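Local atomic coordinates of outer surface protein (Bacillus cereus ATCC 14579, PDB entry 1X7F), a protein that is of unknown function but probably hydrolyses MurNAc 6-phosphate-GlcNAc disaccharides during recycling of bacterial cell-wall sugars. Residues 40-45 and 251-256; 46-51 and 80-85; 204-209 and 256-261. One frame throughout, in Å; residues are numbered along the deposited sequence.

Interaction 1: residues 40-45 and 251-256; sequences KEKDMA and NAYASE
The phenol of Y253 reaches across to the side of helix 40-51 and gives its proton to D43: Y253 OH lies 2.6 Å from D43 OD1. Seen from the tyrosine, the acceptor sits at the ring edge, in the ring plane, and it also comes 3.4 Å from Y253 CE2. Seen from the aspartate, the hydroxyl arrives from above the carboxylate, 53° out of its plane, and the two flat groups are turned 67° against each other. K42 supplies the rest of the surface. Its CB stands 3.6 Å from Y253 OH and its carbonyl oxygen stands obliquely to the ring, 3.7 Å from Y253 CE2, while the bent chain beyond carries the ammonium away from the tyrosine.

D43 places its carboxylate by turning CG back beside its own backbone N (chi1 -79°), so that OD1 comes round to meet the phenol. On the same hydroxyl a second hydrogen bond forms with S38 OG, just ahead of the helix, and D43 itself packs on P35. The ring of Y46, one turn further along helix 40-51, meets that of Y253 edge-to-face. On the loop side, Y253 follows a cis peptide bond, and A252 pairs through its backbone with I211; this is the stretch that leaves strand 246-249 and enters helix 256-264.

With two hydrogen-bonding partners on one hydroxyl, the tip of Y253 is fixed in position by polar bonds, and the buried carboxylate of D43 gains a hydrogen-bond donor from the loop.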
ATOM      1  N   LYS A  40      -2.660  10.612 -26.020  1.00 36.51           N
ATOM      2  CA  LYS A  40      -3.146  11.548 -25.004  1.00 36.70           C
ATOM      3  C   LYS A  40      -4.597  11.245 -24.609  1.00 36.99           C
ATOM      4  O   LYS A  40      -4.973  11.441 -23.462  1.00 37.14           O
ATOM      5  CB  LYS A  40      -2.985  13.006 -25.462  1.00 36.46           C
ATOM      6  CG  LYS A  40      -3.943  13.433 -26.563  1.00 36.12           C
ATOM      7  CD  LYS A  40      -3.608  14.804 -27.111  1.00 37.02           C
ATOM      8  CE  LYS A  40      -4.491  15.126 -28.305  1.00 36.31           C
ATOM      9  NZ  LYS A  40      -4.067  16.382 -28.960  1.00 39.60           N
ATOM     10  N   GLU A  41      -5.383  10.745 -25.563  1.00 37.60           N
ATOM     11  CA  GLU A  41      -6.785  10.387 -25.350  1.00 38.11           C
ATOM     12  C   GLU A  41      -6.940   9.312 -24.277  1.00 38.03           C
ATOM     13  O   GLU A  41      -7.641   9.519 -23.288  1.00 38.45           O
ATOM     14  CB  GLU A  41      -7.438   9.907 -26.651  1.00 38.47           C
ATOM     15  CG  GLU A  41      -7.510  10.944 -27.768  1.00 40.95           C
ATOM     16  CD  GLU A  41      -6.259  10.968 -28.628  1.00 43.03           C
ATOM     17  OE1 GLU A  41      -5.792  12.074 -28.965  1.00 45.84           O
ATOM     18  OE2 GLU A  41      -5.741   9.883 -28.971  1.00 43.52           O
ATOM     19  N   LYS A  42      -6.278   8.175 -24.469  1.00 38.17           N
ATOM     20  CA  LYS A  42      -6.356   7.065 -23.515  1.00 38.15           C
ATOM     21  C   LYS A  42      -5.693   7.373 -22.175  1.00 37.66           C
ATOM     22  O   LYS A  42      -6.046   6.768 -21.159  1.00 38.18           O
ATOM     23  CB  LYS A  42      -5.778   5.778 -24.114  1.00 38.76           C
ATOM     24  CG  LYS A  42      -6.550   5.247 -25.327  1.00 40.22           C
ATOM     25  CD  LYS A  42      -6.319   3.747 -25.517  1.00 43.74           C
ATOM     26  CE  LYS A  42      -4.936   3.440 -26.074  1.00 44.64           C
ATOM     27  NZ  LYS A  42      -4.829   3.782 -27.525  1.00 45.33           N
ATOM     28  N   ASP A  43      -4.730   8.295 -22.174  1.00 36.71           N
ATOM     29  CA  ASP A  43      -4.077   8.728 -20.933  1.00 36.03           C
ATOM     30  C   ASP A  43      -5.028   9.626 -20.138  1.00 35.60           C
ATOM     31  O   ASP A  43      -5.109   9.528 -18.907  1.00 35.41           O
ATOM     32  CB  ASP A  43      -2.783   9.502 -21.216  1.00 35.25           C
ATOM     33  CG  ASP A  43      -1.600   8.603 -21.546  1.00 35.17           C
ATOM     34  OD1 ASP A  43      -1.571   7.418 -21.125  1.00 30.14           O
ATOM     35  OD2 ASP A  43      -0.633   9.028 -22.220  1.00 32.42           O
ATOM     36  N   MET A  44      -5.719  10.511 -20.853  1.00 34.90           N
ATOM     37  CA  MET A  44      -6.679  11.430 -20.244  1.00 34.97           C
ATOM     38  C   MET A  44      -7.906  10.677 -19.742  1.00 34.57           C
ATOM     39  O   MET A  44      -8.393  10.950 -18.653  1.00 35.12           O
ATOM     40  CB  MET A  44      -7.052  12.573 -21.208  1.00 34.70           C
ATOM     41  CG  MET A  44      -5.918  13.575 -21.402  1.00 34.42           C
ATOM     42  SD  MET A  44      -6.323  15.106 -22.244  1.00 36.17           S
ATOM     43  CE  MET A  44      -6.569  14.561 -23.941  1.00 37.44           C
ATOM     44  N   ALA A  45      -8.384   9.716 -20.529  1.00 34.55           N
ATOM     45  CA  ALA A  45      -9.459   8.827 -20.102  1.00 35.24           C
ATOM     46  C   ALA A  45      -9.091   8.042 -18.817  1.00 35.72           C
ATOM     47  O   ALA A  45      -9.927   7.861 -17.923  1.00 37.03           O
ATOM     48  CB  ALA A  45      -9.852   7.886 -21.239  1.00 34.82           C
ATOM     49  N   ASN A 251       2.742   0.208 -13.530  1.00 35.34           N
ATOM     50  CA  ASN A 251       2.406   0.004 -14.950  1.00 35.01           C
ATOM     51  C   ASN A 251       1.044   0.606 -15.340  1.00 34.37           C
ATOM     52  O   ASN A 251       0.236   0.911 -14.470  1.00 34.44           O
ATOM     53  CB  ASN A 251       2.555  -1.491 -15.389  1.00 34.07           C
ATOM     54  CG  ASN A 251       1.952  -2.503 -14.378  1.00 35.35           C
ATOM     55  OD1 ASN A 251       2.039  -3.718 -14.582  1.00 36.31           O
ATOM     56  ND2 ASN A 251       1.352  -2.010 -13.310  1.00 28.69           N
ATOM     57  N   ALA A 252       0.794   0.763 -16.644  1.00 33.90           N
ATOM     58  CA  ALA A 252      -0.480   1.320 -17.164  1.00 33.12           C
ATOM     59  C   ALA A 252      -1.028   0.406 -18.259  1.00 33.29           C
ATOM     60  O   ALA A 252      -0.245  -0.210 -18.967  1.00 34.05           O
ATOM     61  CB  ALA A 252      -0.259   2.737 -17.723  1.00 31.85           C
ATOM     62  N   TYR A 253      -2.347   0.290 -18.429  1.00 34.15           N
ATOM     63  CA  TYR A 253      -3.381   0.927 -17.614  1.00 33.44           C
ATOM     64  C   TYR A 253      -3.958  -0.144 -16.721  1.00 33.89           C
ATOM     65  O   TYR A 253      -4.278  -1.244 -17.202  1.00 34.20           O
ATOM     66  CB  TYR A 253      -4.513   1.438 -18.514  1.00 33.74           C
ATOM     67  CG  TYR A 253      -4.077   2.465 -19.522  1.00 35.60           C
ATOM     68  CD1 TYR A 253      -4.051   2.178 -20.895  1.00 34.88           C
ATOM     69  CD2 TYR A 253      -3.659   3.725 -19.104  1.00 35.73           C
ATOM     70  CE1 TYR A 253      -3.630   3.139 -21.816  1.00 33.28           C
ATOM     71  CE2 TYR A 253      -3.241   4.681 -20.005  1.00 33.83           C
ATOM     72  CZ  TYR A 253      -3.230   4.391 -21.349  1.00 34.07           C
ATOM     73  OH  TYR A 253      -2.808   5.375 -22.205  1.00 35.46           O
ATOM     74  N   ALA A 254      -4.115   0.163 -15.434  1.00 33.81           N
ATOM     75  CA  ALA A 254      -4.846  -0.728 -14.544  1.00 33.83           C
ATOM     76  C   ALA A 254      -6.287  -0.765 -15.039  1.00 34.10           C
ATOM     77  O   ALA A 254      -6.784   0.226 -15.587  1.00 33.47           O
ATOM     78  CB  ALA A 254      -4.769  -0.241 -13.083  1.00 32.97           C
ATOM     79  N   SER A 255      -6.947  -1.910 -14.878  1.00 34.81           N
ATOM     80  CA  SER A 255      -8.353  -2.034 -15.253  1.00 35.36           C
ATOM     81  C   SER A 255      -9.274  -1.218 -14.343  1.00 35.96           C
ATOM     82  O   SER A 255      -8.914  -0.866 -13.206  1.00 35.55           O
ATOM     83  CB  SER A 255      -8.792  -3.496 -15.246  1.00 35.46           C
ATOM     84  OG  SER A 255      -8.825  -4.013 -13.920  1.00 38.02           O
ATOM     85  N   GLU A 256     -10.469  -0.926 -14.852  1.00 36.41           N
ATOM     86  CA  GLU A 256     -11.521  -0.322 -14.050  1.00 36.91           C
ATOM     87  C   GLU A 256     -11.714  -1.082 -12.719  1.00 36.87           C
ATOM     88  O   GLU A 256     -11.789  -0.462 -11.650  1.00 36.83           O
ATOM     89  CB  GLU A 256     -12.821  -0.244 -14.859  1.00 36.72           C
ATOM     90  CG  GLU A 256     -14.030   0.290 -14.095  1.00 40.91           C
ATOM     91  CD  GLU A 256     -13.958   1.775 -13.746  1.00 43.57           C
ATOM     92  OE1 GLU A 256     -14.693   2.190 -12.824  1.00 46.66           O
ATOM     93  OE2 GLU A 256     -13.198   2.534 -14.386  1.00 45.00           O
TER

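Interaction 2: residues 46-51 and 80-85; sequences YISAAA and INHAKD
Two neighbouring helices on the outside of a TIM-type (beta/alpha)8 barrel meet here. Helix 40-51 leads into strand 55-62, which leads into helix 74-85, so the second helix returns nearly parallel to the first: the axes of the short segments 46-51 and 80-85 are inclined at 17° and approach to 9.9 Å. The backbones come nearest at I47 and A83, whose CA atoms are 6.4 Å apart.

I47 carries the apolar part, and its two branches divide the work. CG2, on the side facing the other helix, leans on the backbone of A83, 4.0 Å from A83 CA, and also comes to 3.6 Å from H82 ND1, approaching the imidazole obliquely. The other branch runs out through CG1 to CD1, which stops 4.2 Å from A83 CB in a purely apolar touch. Beneath this pair lies the sheet: I47 rests on L33 of strand 28-33, and both I47 and A83 rest on I58 of strand 55-62, so the inner part of the interface belongs to the layer between barrel and helices.

H82 closes the outer part. Its CG stands anti to the backbone N (chi1 -170°), which sends the ring across the gap toward helix 40-51, its side chain running past that of I47 in the opposite direction. The imidazole thus presents its ND1-CE1-NE2 edge to the first helix. S48 OG lies at that edge, in the ring plane, and makes a weak hydrogen bond to M44 O one turn back. The hydroxyl oxygen S48 OG is 3.1 Å from H82 CE1 and 3.4 Å from H82 NE2.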
ATOM      1  N   TYR A  46      -7.836   7.620 -18.721  1.00 35.41           N
ATOM      2  CA  TYR A  46      -7.310   6.879 -17.560  1.00 35.39           C
ATOM      3  C   TYR A  46      -7.245   7.719 -16.286  1.00 34.81           C
ATOM      4  O   TYR A  46      -7.636   7.258 -15.211  1.00 35.36           O
ATOM      5  CB  TYR A  46      -5.911   6.365 -17.897  1.00 35.22           C
ATOM      6  CG  TYR A  46      -5.263   5.431 -16.896  1.00 35.46           C
ATOM      7  CD1 TYR A  46      -5.918   4.290 -16.439  1.00 35.26           C
ATOM      8  CD2 TYR A  46      -3.951   5.657 -16.465  1.00 38.05           C
ATOM      9  CE1 TYR A  46      -5.303   3.416 -15.547  1.00 37.01           C
ATOM     10  CE2 TYR A  46      -3.315   4.784 -15.581  1.00 38.66           C
ATOM     11  CZ  TYR A  46      -4.002   3.666 -15.119  1.00 37.24           C
ATOM     12  OH  TYR A  46      -3.375   2.786 -14.260  1.00 34.92           O
ATOM     13  N   ILE A  47      -6.712   8.932 -16.418  1.00 34.66           N
ATOM     14  CA  ILE A  47      -6.712   9.934 -15.358  1.00 34.35           C
ATOM     15  C   ILE A  47      -8.141  10.140 -14.850  1.00 35.51           C
ATOM     16  O   ILE A  47      -8.371  10.162 -13.640  1.00 35.13           O
ATOM     17  CB  ILE A  47      -6.102  11.267 -15.887  1.00 34.52           C
ATOM     18  CG1 ILE A  47      -4.578  11.149 -16.058  1.00 33.55           C
ATOM     19  CG2 ILE A  47      -6.476  12.470 -14.990  1.00 33.15           C
ATOM     20  CD1 ILE A  47      -3.972  12.283 -16.918  1.00 32.89           C
ATOM     21  N   SER A  48      -9.094  10.284 -15.777  1.00 35.98           N
ATOM     22  CA  SER A  48     -10.510  10.413 -15.419  1.00 36.82           C
ATOM     23  C   SER A  48     -11.023   9.190 -14.638  1.00 36.85           C
ATOM     24  O   SER A  48     -11.695   9.350 -13.619  1.00 37.64           O
ATOM     25  CB  SER A  48     -11.370  10.651 -16.666  1.00 36.44           C
ATOM     26  OG  SER A  48     -11.270  11.996 -17.107  1.00 38.12           O
ATOM     27  N   ALA A  49     -10.708   7.993 -15.143  1.00 36.05           N
ATOM     28  CA  ALA A  49     -11.046   6.714 -14.518  1.00 36.38           C
ATOM     29  C   ALA A  49     -10.478   6.586 -13.108  1.00 36.49           C
ATOM     30  O   ALA A  49     -11.200   6.235 -12.187  1.00 37.43           O
ATOM     31  CB  ALA A  49     -10.555   5.528 -15.391  1.00 36.19           C
ATOM     32  N   ALA A  50      -9.186   6.865 -12.944  1.00 36.45           N
ATOM     33  CA  ALA A  50      -8.534   6.780 -11.632  1.00 36.25           C
ATOM     34  C   ALA A  50      -9.093   7.797 -10.622  1.00 36.40           C
ATOM     35  O   ALA A  50      -9.163   7.514  -9.423  1.00 36.34           O
ATOM     36  CB  ALA A  50      -7.023   6.928 -11.774  1.00 35.84           C
ATOM     37  N   ALA A  51      -9.499   8.961 -11.128  1.00 36.53           N
ATOM     38  CA  ALA A  51     -10.072  10.046 -10.325  1.00 36.77           C
ATOM     39  C   ALA A  51     -11.397   9.684  -9.685  1.00 36.89           C
ATOM     40  O   ALA A  51     -11.684  10.143  -8.580  1.00 36.80           O
ATOM     41  CB  ALA A  51     -10.241  11.326 -11.167  1.00 36.32           C
ATOM     42  N   ILE A  80      -1.137  16.882 -18.426  1.00 42.75           N
ATOM     43  CA  ILE A  80      -0.887  17.400 -17.071  1.00 42.65           C
ATOM     44  C   ILE A  80      -1.982  18.372 -16.609  1.00 42.66           C
ATOM     45  O   ILE A  80      -2.350  18.388 -15.426  1.00 42.98           O
ATOM     46  CB  ILE A  80       0.529  18.038 -16.957  1.00 42.42           C
ATOM     47  CG1 ILE A  80       1.609  16.952 -16.991  1.00 42.27           C
ATOM     48  CG2 ILE A  80       0.658  18.847 -15.673  1.00 42.49           C
ATOM     49  CD1 ILE A  80       3.031  17.464 -17.197  1.00 41.81           C
ATOM     50  N   ASN A  81      -2.505  19.157 -17.546  1.00 41.82           N
ATOM     51  CA  ASN A  81      -3.603  20.081 -17.256  1.00 41.93           C
ATOM     52  C   ASN A  81      -4.882  19.317 -16.908  1.00 41.06           C
ATOM     53  O   ASN A  81      -5.621  19.695 -15.997  1.00 40.18           O
ATOM     54  CB  ASN A  81      -3.854  21.010 -18.445  1.00 41.54           C
ATOM     55  CG  ASN A  81      -3.951  22.464 -18.041  1.00 43.69           C
ATOM     56  OD1 ASN A  81      -4.758  22.844 -17.185  1.00 45.14           O
ATOM     57  ND2 ASN A  81      -3.135  23.300 -18.677  1.00 45.33           N
ATOM     58  N   HIS A  82      -5.130  18.241 -17.648  1.00 40.33           N
ATOM     59  CA  HIS A  82      -6.255  17.371 -17.373  1.00 40.31           C
ATOM     60  C   HIS A  82      -6.088  16.757 -15.979  1.00 40.03           C
ATOM     61  O   HIS A  82      -7.047  16.692 -15.211  1.00 40.05           O
ATOM     62  CB  HIS A  82      -6.360  16.295 -18.449  1.00 40.29           C
ATOM     63  CG  HIS A  82      -7.620  15.496 -18.381  1.00 41.25           C
ATOM     64  ND1 HIS A  82      -7.661  14.212 -17.874  1.00 41.23           N
ATOM     65  CD2 HIS A  82      -8.888  15.799 -18.750  1.00 40.16           C
ATOM     66  CE1 HIS A  82      -8.900  13.760 -17.937  1.00 41.69           C
ATOM     67  NE2 HIS A  82      -9.663  14.702 -18.468  1.00 41.41           N
ATOM     68  N   ALA A  83      -4.860  16.353 -15.653  1.00 39.58           N
ATOM     69  CA  ALA A  83      -4.508  15.859 -14.321  1.00 39.37           C
ATOM     70  C   ALA A  83      -4.768  16.883 -13.215  1.00 39.50           C
ATOM     71  O   ALA A  83      -5.336  16.540 -12.178  1.00 39.38           O
ATOM     72  CB  ALA A  83      -3.069  15.414 -14.291  1.00 38.77           C
ATOM     73  N   LYS A  84      -4.348  18.126 -13.435  1.00 40.05           N
ATOM     74  CA  LYS A  84      -4.535  19.199 -12.452  1.00 41.05           C
ATOM     75  C   LYS A  84      -6.009  19.619 -12.279  1.00 40.73           C
ATOM     76  O   LYS A  84      -6.398  20.073 -11.205  1.00 40.81           O
ATOM     77  CB  LYS A  84      -3.632  20.407 -12.765  1.00 40.68           C
ATOM     78  CG  LYS A  84      -4.172  21.378 -13.800  1.00 41.53           C
ATOM     79  CD  LYS A  84      -3.153  22.470 -14.169  1.00 42.07           C
ATOM     80  CE  LYS A  84      -3.375  23.771 -13.394  1.00 41.13           C
ATOM     81  NZ  LYS A  84      -4.552  24.520 -13.902  1.00 40.04           N
ATOM     82  N   ASP A  85      -6.810  19.465 -13.336  1.00 40.90           N
ATOM     83  CA  ASP A  85      -8.256  19.706 -13.273  1.00 40.88           C
ATOM     84  C   ASP A  85      -8.941  18.624 -12.434  1.00 41.01           C
ATOM     85  O   ASP A  85     -10.020  18.850 -11.872  1.00 40.32           O
ATOM     86  CB  ASP A  85      -8.876  19.721 -14.672  1.00 40.95           C
ATOM     87  CG  ASP A  85      -8.455  20.921 -15.494  1.00 42.23           C
ATOM     88  OD1 ASP A  85      -8.237  22.017 -14.926  1.00 42.89           O
ATOM     89  OD2 ASP A  85      -8.320  20.857 -16.734  1.00 44.31           O
TER

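Interaction 3: residues 204-209 and 256-261; sequences ITSHVA and EEELEK
S206 is the first residue along 204-209 to reach E258, two places after strand 201-204 has ended. Its OG points at the carboxylate and is modelled as donating to E258 OE1; the separation of S206 OG and E258 OE1, 2.4 Å, is too short to be reliable, so the detail of this bond is doubtful. E258 comes from its helix with CG beside its backbone N (chi1 -73°) and an extended chain beyond, which carries the carboxylate out to the loop.

H207 follows, and its backbone does the work: H207 N donates to E258 OE2 at 2.9 Å, nearly straight at 162°, onto the syn lone pair. Each carboxylate oxygen thus faces a different donor of the loop, with the reservation just made for OE1. The imidazole of H207 turns away from the acid, its NE2 hydrogen-bonded to L229 O.

The loop after the seventh strand of a TIM-type barrel here meets the first turn of the helix that follows the eighth. E258 also belongs to the start of that helix: S255 OG caps E258 N, and E258 OE1 accepts from S255 N in return, a capping box whose carboxylate is used a second time by the neighbouring loop.

V208 then lays one methyl beside the acid, V208 CG2 being 3.8 Å from E258 CD. Its backbone N turns back to S206 OG at 3.1 Å, closing an ST turn. One residue further, A209 N donates to the same hydroxyl oxygen, S206 OG, at 3.0 Å and almost in line (175°), making the ST motif.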
ATOM      1  N   ILE A 204       3.150  -0.532  -6.774  1.00 36.22           N
ATOM      2  CA  ILE A 204       2.524  -1.838  -6.910  1.00 34.89           C
ATOM      3  C   ILE A 204       2.242  -2.106  -8.386  1.00 35.24           C
ATOM      4  O   ILE A 204       2.258  -1.192  -9.218  1.00 34.49           O
ATOM      5  CB  ILE A 204       1.219  -1.923  -6.077  1.00 35.98           C
ATOM      6  CG1 ILE A 204       0.135  -0.972  -6.623  1.00 36.23           C
ATOM      7  CG2 ILE A 204       1.520  -1.721  -4.591  1.00 31.95           C
ATOM      8  CD1 ILE A 204      -1.201  -1.084  -5.900  1.00 34.58           C
ATOM      9  N   THR A 205       1.983  -3.363  -8.714  1.00 35.57           N
ATOM     10  CA  THR A 205       1.808  -3.746 -10.101  1.00 35.53           C
ATOM     11  C   THR A 205       0.410  -4.271 -10.410  1.00 36.09           C
ATOM     12  O   THR A 205      -0.171  -5.065  -9.654  1.00 36.46           O
ATOM     13  CB  THR A 205       2.900  -4.748 -10.514  1.00 35.32           C
ATOM     14  OG1 THR A 205       2.850  -4.966 -11.932  1.00 37.78           O
ATOM     15  CG2 THR A 205       2.662  -6.129  -9.901  1.00 34.66           C
ATOM     16  N   SER A 206      -0.123  -3.791 -11.524  1.00 36.22           N
ATOM     17  CA  SER A 206      -1.360  -4.286 -12.092  1.00 36.16           C
ATOM     18  C   SER A 206      -1.110  -5.576 -12.876  1.00 36.60           C
ATOM     19  O   SER A 206      -0.029  -5.780 -13.453  1.00 37.00           O
ATOM     20  CB  SER A 206      -1.967  -3.212 -12.990  1.00 35.43           C
ATOM     21  OG  SER A 206      -2.945  -3.743 -13.860  1.00 36.24           O
ATOM     22  N   HIS A 207      -2.115  -6.448 -12.890  1.00 37.01           N
ATOM     23  CA  HIS A 207      -2.040  -7.705 -13.633  1.00 37.25           C
ATOM     24  C   HIS A 207      -2.771  -7.627 -14.978  1.00 37.34           C
ATOM     25  O   HIS A 207      -2.826  -8.605 -15.723  1.00 37.79           O
ATOM     26  CB  HIS A 207      -2.514  -8.869 -12.748  1.00 36.77           C
ATOM     27  CG  HIS A 207      -1.723  -8.988 -11.483  1.00 36.93           C
ATOM     28  ND1 HIS A 207      -0.363  -9.235 -11.476  1.00 35.58           N
ATOM     29  CD2 HIS A 207      -2.080  -8.814 -10.188  1.00 35.27           C
ATOM     30  CE1 HIS A 207       0.072  -9.256 -10.231  1.00 34.28           C
ATOM     31  NE2 HIS A 207      -0.947  -8.992  -9.432  1.00 37.10           N
ATOM     32  N   VAL A 208      -3.297  -6.440 -15.286  1.00 37.12           N
ATOM     33  CA  VAL A 208      -3.951  -6.174 -16.556  1.00 36.87           C
ATOM     34  C   VAL A 208      -3.063  -5.258 -17.412  1.00 37.22           C
ATOM     35  O   VAL A 208      -2.888  -5.504 -18.602  1.00 37.07           O
ATOM     36  CB  VAL A 208      -5.364  -5.544 -16.343  1.00 37.05           C
ATOM     37  CG1 VAL A 208      -6.060  -5.294 -17.659  1.00 36.07           C
ATOM     38  CG2 VAL A 208      -6.235  -6.449 -15.457  1.00 36.95           C
ATOM     39  N   ALA A 209      -2.509  -4.216 -16.785  1.00 36.68           N
ATOM     40  CA  ALA A 209      -1.647  -3.230 -17.438  1.00 36.89           C
ATOM     41  C   ALA A 209      -0.551  -3.844 -18.319  1.00 37.54           C
ATOM     42  O   ALA A 209       0.105  -4.815 -17.927  1.00 37.37           O
ATOM     43  CB  ALA A 209      -1.036  -2.302 -16.396  1.00 36.60           C
ATOM     44  N   GLU A 256     -10.469  -0.926 -14.852  1.00 36.41           N
ATOM     45  CA  GLU A 256     -11.521  -0.322 -14.050  1.00 36.91           C
ATOM     46  C   GLU A 256     -11.714  -1.082 -12.719  1.00 36.87           C
ATOM     47  O   GLU A 256     -11.789  -0.462 -11.650  1.00 36.83           O
ATOM     48  CB  GLU A 256     -12.821  -0.244 -14.859  1.00 36.72           C
ATOM     49  CG  GLU A 256     -14.030   0.290 -14.095  1.00 40.91           C
ATOM     50  CD  GLU A 256     -13.958   1.775 -13.746  1.00 43.57           C
ATOM     51  OE1 GLU A 256     -14.693   2.190 -12.824  1.00 46.66           O
ATOM     52  OE2 GLU A 256     -13.198   2.534 -14.386  1.00 45.00           O
ATOM     53  N   GLU A 257     -11.791  -2.413 -12.802  0.50 36.97           N
ATOM     54  CA  GLU A 257     -11.956  -3.278 -11.631  0.50 37.47           C
ATOM     55  C   GLU A 257     -10.812  -3.105 -10.617  0.50 37.11           C
ATOM     56  O   GLU A 257     -11.058  -3.021  -9.412  0.50 37.24           O
ATOM     57  CB  GLU A 257     -12.094  -4.748 -12.069  0.50 37.54           C
ATOM     58  CG  GLU A 257     -12.278  -5.752 -10.933  0.50 39.04           C
ATOM     59  CD  GLU A 257     -12.202  -7.208 -11.385  0.50 39.26           C
ATOM     60  OE1 GLU A 257     -12.862  -7.580 -12.377  0.50 43.29           O
ATOM     61  OE2 GLU A 257     -11.491  -7.995 -10.734  0.50 42.26           O
ATOM     62  N   GLU A 258      -9.571  -3.047 -11.109  1.00 36.49           N
ATOM     63  CA  GLU A 258      -8.394  -2.845 -10.238  1.00 35.78           C
ATOM     64  C   GLU A 258      -8.392  -1.478  -9.552  1.00 36.12           C
ATOM     65  O   GLU A 258      -8.119  -1.386  -8.356  1.00 35.35           O
ATOM     66  CB  GLU A 258      -7.084  -3.049 -11.002  1.00 35.70           C
ATOM     67  CG  GLU A 258      -6.772  -4.500 -11.340  1.00 34.46           C
ATOM     68  CD  GLU A 258      -5.493  -4.634 -12.147  1.00 36.53           C
ATOM     69  OE1 GLU A 258      -5.244  -3.770 -13.024  1.00 33.99           O
ATOM     70  OE2 GLU A 258      -4.727  -5.601 -11.902  1.00 36.49           O
ATOM     71  N   LEU A 259      -8.703  -0.426 -10.313  1.00 35.96           N
ATOM     72  CA  LEU A 259      -8.854   0.920  -9.746  1.00 37.06           C
ATOM     73  C   LEU A 259      -9.932   0.943  -8.664  1.00 36.92           C
ATOM     74  O   LEU A 259      -9.751   1.567  -7.626  1.00 37.70           O
ATOM     75  CB  LEU A 259      -9.152   1.981 -10.835  1.00 35.70           C
ATOM     76  CG  LEU A 259      -8.086   2.217 -11.934  1.00 36.91           C
ATOM     77  CD1 LEU A 259      -8.666   3.043 -13.099  1.00 32.58           C
ATOM     78  CD2 LEU A 259      -6.754   2.834 -11.422  1.00 31.82           C
ATOM     79  N   GLU A 260     -11.038   0.244  -8.905  1.00 37.26           N
ATOM     80  CA  GLU A 260     -12.160   0.221  -7.978  1.00 37.89           C
ATOM     81  C   GLU A 260     -11.795  -0.491  -6.679  1.00 37.62           C
ATOM     82  O   GLU A 260     -12.054   0.024  -5.600  1.00 37.73           O
ATOM     83  CB  GLU A 260     -13.391  -0.416  -8.624  1.00 36.78           C
ATOM     84  CG  GLU A 260     -14.648  -0.338  -7.757  1.00 38.81           C
ATOM     85  CD  GLU A 260     -15.777  -1.214  -8.272  1.00 41.67           C
ATOM     86  OE1 GLU A 260     -16.962  -0.869  -8.055  1.00 47.03           O
ATOM     87  OE2 GLU A 260     -15.480  -2.258  -8.901  1.00 48.31           O
ATOM     88  N   LYS A 261     -11.192  -1.672  -6.805  1.00 37.91           N
ATOM     89  CA  LYS A 261     -10.677  -2.440  -5.677  1.00 38.93           C
ATOM     90  C   LYS A 261      -9.767  -1.616  -4.779  1.00 37.00           C
ATOM     91  O   LYS A 261      -9.855  -1.697  -3.555  1.00 35.77           O
ATOM     92  CB  LYS A 261      -9.897  -3.669  -6.177  1.00 38.65           C
ATOM     93  CG  LYS A 261     -10.777  -4.870  -6.453  1.00 42.21           C
ATOM     94  CD  LYS A 261      -9.954  -6.043  -6.986  1.00 41.76           C
ATOM     95  CE  LYS A 261     -10.887  -7.144  -7.505  1.00 47.78           C
ATOM     96  NZ  LYS A 261     -10.132  -8.378  -7.909  1.00 49.60           N
TER

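Interaction 2 has its buried side, I47 and A83, against the strands and no fully exposed touching residue, whereas interactions 1 and 3 mix a buried acid with exposed neighbours (K42; H207 and V208). Interactions 1 and 2 share helix 40-51; 1 and 3 share E256, where the loop after strand 246-249 becomes helix 256-264. The chemistry follows the place: interaction 2 combines an apolar I47-A83 contact with an imidazole and a hydroxyl at its outer side, while 1 and 3, beyond the strand ends, each centre on a carboxylate. They also touch: Y46 OH bonds A254 N between 1 and 2, L259 CD1 lies 3.9 Å from A49 CB between 2 and 3, and A209 CB lies 3.5 Å from Y253 O between 1 and 3.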